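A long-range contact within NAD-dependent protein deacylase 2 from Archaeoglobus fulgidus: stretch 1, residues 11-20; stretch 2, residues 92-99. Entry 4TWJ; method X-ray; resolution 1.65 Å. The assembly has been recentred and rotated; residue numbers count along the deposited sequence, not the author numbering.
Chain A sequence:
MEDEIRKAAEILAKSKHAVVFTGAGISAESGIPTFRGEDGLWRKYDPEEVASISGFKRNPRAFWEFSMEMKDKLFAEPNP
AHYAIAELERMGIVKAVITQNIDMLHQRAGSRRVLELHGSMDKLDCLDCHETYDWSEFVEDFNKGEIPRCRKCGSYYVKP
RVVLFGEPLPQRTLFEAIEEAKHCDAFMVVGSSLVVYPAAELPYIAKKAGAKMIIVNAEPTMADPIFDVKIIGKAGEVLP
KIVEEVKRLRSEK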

# COMPACT_ATOMS: atom_id res chain seq x y z
N ILE A 11 5.54 -16.55 -14.17
CA ILE A 11 4.34 -16.69 -13.34
C ILE A 11 3.27 -15.69 -13.76
O ILE A 11 2.11 -16.06 -13.95
CB ILE A 11 4.66 -16.55 -11.83
CG1 ILE A 11 5.40 -17.80 -11.34
CG2 ILE A 11 3.39 -16.34 -11.01
CD1 ILE A 11 6.09 -17.63 -10.00
N LEU A 12 3.66 -14.43 -13.90
CA LEU A 12 2.70 -13.37 -14.24
C LEU A 12 2.14 -13.53 -15.65
O LEU A 12 0.95 -13.31 -15.87
CB LEU A 12 3.35 -11.99 -14.06
CG LEU A 12 3.64 -11.59 -12.62
CD1 LEU A 12 4.52 -10.35 -12.58
CD2 LEU A 12 2.35 -11.36 -11.84
N ALA A 13 2.99 -13.92 -16.59
CA ALA A 13 2.56 -14.11 -17.98
C ALA A 13 1.54 -15.24 -18.14
O ALA A 13 0.66 -15.17 -18.99
CB ALA A 13 3.77 -14.35 -18.88
N LYS A 14 1.66 -16.27 -17.30
CA LYS A 14 0.76 -17.43 -17.34
C LYS A 14 -0.50 -17.27 -16.49
O LYS A 14 -1.43 -18.07 -16.61
CB LYS A 14 1.50 -18.68 -16.86
CG LYS A 14 2.64 -19.13 -17.76
CD LYS A 14 3.30 -20.40 -17.23
CE LYS A 14 4.16 -20.12 -16.01
NZ LYS A 14 4.63 -21.37 -15.36
N SER A 15 -0.54 -16.26 -15.62
CA SER A 15 -1.61 -16.15 -14.63
C SER A 15 -2.96 -15.76 -15.24
O SER A 15 -3.02 -15.03 -16.22
CB SER A 15 -1.23 -15.13 -13.55
OG SER A 15 -1.13 -13.82 -14.09
N LYS A 16 -4.04 -16.27 -14.65
CA LYS A 16 -5.40 -15.87 -15.00
C LYS A 16 -5.86 -14.68 -14.16
O LYS A 16 -6.76 -13.94 -14.56
CB LYS A 16 -6.37 -17.04 -14.80
N HIS A 17 -5.24 -14.49 -13.00
CA HIS A 17 -5.69 -13.47 -12.06
C HIS A 17 -4.59 -13.10 -11.08
O HIS A 17 -4.51 -13.65 -9.99
CB HIS A 17 -6.92 -13.98 -11.30
CG HIS A 17 -7.65 -12.92 -10.55
ND1 HIS A 17 -8.88 -12.45 -10.94
CD2 HIS A 17 -7.31 -12.21 -9.45
CE1 HIS A 17 -9.28 -11.51 -10.10
NE2 HIS A 17 -8.34 -11.34 -9.19
N ALA A 18 -3.74 -12.15 -11.47
CA ALA A 18 -2.62 -11.71 -10.64
C ALA A 18 -3.03 -10.54 -9.74
O ALA A 18 -3.78 -9.65 -10.15
CB ALA A 18 -1.44 -11.33 -11.51
N VAL A 19 -2.53 -10.56 -8.50
CA VAL A 19 -2.77 -9.50 -7.53
C VAL A 19 -1.42 -8.98 -7.03
O VAL A 19 -0.49 -9.77 -6.83
CB VAL A 19 -3.60 -10.04 -6.34
CG1 VAL A 19 -3.68 -9.02 -5.20
CG2 VAL A 19 -5.00 -10.42 -6.82
N VAL A 20 -1.32 -7.67 -6.87
CA VAL A 20 -0.13 -7.04 -6.30
C VAL A 20 -0.48 -6.42 -4.95
O VAL A 20 -1.53 -5.81 -4.80
CB VAL A 20 0.45 -5.98 -7.26
CG1 VAL A 20 1.62 -5.26 -6.62
CG2 VAL A 20 0.87 -6.64 -8.56
N GLY A 92 -3.80 -6.28 -18.68
CA GLY A 92 -4.82 -7.26 -18.31
C GLY A 92 -4.31 -8.37 -17.41
O GLY A 92 -5.01 -9.36 -17.18
N ILE A 93 -3.10 -8.22 -16.88
CA ILE A 93 -2.49 -9.25 -16.04
C ILE A 93 -2.85 -9.02 -14.58
O ILE A 93 -3.39 -9.91 -13.92
CB ILE A 93 -0.96 -9.29 -16.22
CG1 ILE A 93 -0.63 -9.67 -17.67
CG2 ILE A 93 -0.32 -10.27 -15.24
CD1 ILE A 93 0.83 -9.55 -18.03
N VAL A 94 -2.53 -7.84 -14.07
CA VAL A 94 -2.83 -7.49 -12.69
C VAL A 94 -4.28 -7.02 -12.59
O VAL A 94 -4.67 -6.05 -13.23
CB VAL A 94 -1.85 -6.43 -12.14
CG1 VAL A 94 -2.34 -5.82 -10.83
CG2 VAL A 94 -0.47 -7.06 -11.96
N LYS A 95 -5.07 -7.73 -11.78
CA LYS A 95 -6.50 -7.47 -11.63
C LYS A 95 -6.82 -6.57 -10.45
O LYS A 95 -7.92 -5.99 -10.38
CB LYS A 95 -7.25 -8.79 -11.45
CG LYS A 95 -6.97 -9.83 -12.52
CD LYS A 95 -7.35 -9.34 -13.90
CE LYS A 95 -7.23 -10.46 -14.92
NZ LYS A 95 -7.74 -10.03 -16.25
N ALA A 96 -5.90 -6.47 -9.50
CA ALA A 96 -6.09 -5.63 -8.33
C ALA A 96 -4.75 -5.29 -7.69
O ALA A 96 -3.83 -6.10 -7.70
CB ALA A 96 -6.97 -6.34 -7.31
N VAL A 97 -4.68 -4.09 -7.13
CA VAL A 97 -3.56 -3.69 -6.30
C VAL A 97 -4.12 -3.50 -4.90
O VAL A 97 -5.04 -2.71 -4.69
CB VAL A 97 -2.91 -2.37 -6.78
CG1 VAL A 97 -1.78 -1.96 -5.84
CG2 VAL A 97 -2.41 -2.52 -8.20
N ILE A 98 -3.59 -4.27 -3.95
CA ILE A 98 -3.93 -4.12 -2.55
C ILE A 98 -2.79 -3.34 -1.91
O ILE A 98 -1.64 -3.77 -1.99
CB ILE A 98 -4.07 -5.49 -1.86
CG1 ILE A 98 -5.18 -6.31 -2.53
CG2 ILE A 98 -4.37 -5.31 -0.38
CD1 ILE A 98 -5.16 -7.78 -2.16
N THR A 99 -3.09 -2.21 -1.28
CA THR A 99 -2.01 -1.42 -0.69
C THR A 99 -2.26 -1.04 0.76
O THR A 99 -3.40 -0.80 1.18
CB THR A 99 -1.71 -0.14 -1.52
OG1 THR A 99 -0.51 0.47 -1.02
CG2 THR A 99 -2.85 0.86 -1.46
O HOH W 1 -3.70 -12.45 -14.77

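Parallel strands distant in sequence are commonly joined by a ladder of backbone hydrogen bonds in which one strand uses both polar groups of every second residue, and this contact is a compact example. Residues 18-20 run alongside residues 94-99, their N-to-C directions 27° apart. The shortest bond is donated by Ile-98 N to Val-20 O, at 2.7 Å. Lys-95 N donates to Ala-18 O at 2.8 Å and is nearly straight, with an angle of 172° at the hydrogen; Val-20 N reaches Ala-96 O at 3.1 Å, with an angle of 173°. Ala-18 and Val-20 thus turn both their N-H and their C=O to the partner strand, whereas Val-19 between them donates and accepts none of these bonds. The same carbonyls also receive CA-H...O contacts, the tightest being Val-97 CA to Val-20 O at 3.3 Å.

The ladder loosens at its beginning. Ala-18 N to Ile-93 O is a weak hydrogen bond, 3.3 Å long and bent to 149°, and a water shares this end: the one hydrogen of Ala-18 N is divided between Ile-93 O and the water. Water 1 donates to Ile-93 O at 2.7 Å and to Ser-15 OG at 3.0 Å, and accepts a weak bond from Ala-18 N at 3.3 Å, so it ties the loop before the first strand to the start of the second stretch. Ser-15 OG in turn donates to Leu-12 O at 2.8 Å, linking that loop back to the helix. One cost remains: Ala-96 N is buried by the contact without a partner in the model.

Beside the ladder, Lys-95 lies over one face of the His-17 ring. Its CG sits 3.6 Å from the centroid of the His-17 ring and only 8° off the ring normal, a CH-pi contact made by the aliphatic part of the lysine. The charged end leads away, and Lys-95 NZ donates to Gly-92 O at 3.0 Å, within its own stretch. Gly-92 itself closes the preceding helix in a Schellman motif, where its positive phi of 85° suits glycine.

Apolar packing completes the contact. Val-20, the residue most covered by the opposing stretch, brings its CG2 within 3.7 Å of Val-94 CG2; its side chain lies on the same face of the sheet as that of Val-97. Val-19 points to the face shared with Ala-96, and its CG1 meets Ile-98 CD1 at 3.6 Å. Near the helix end, Ile-93 CG2 lies 4.0 Å from Ala-18 CB and 4.2 Å from Leu-12 CB, so a single methyl group touches both helix and strand.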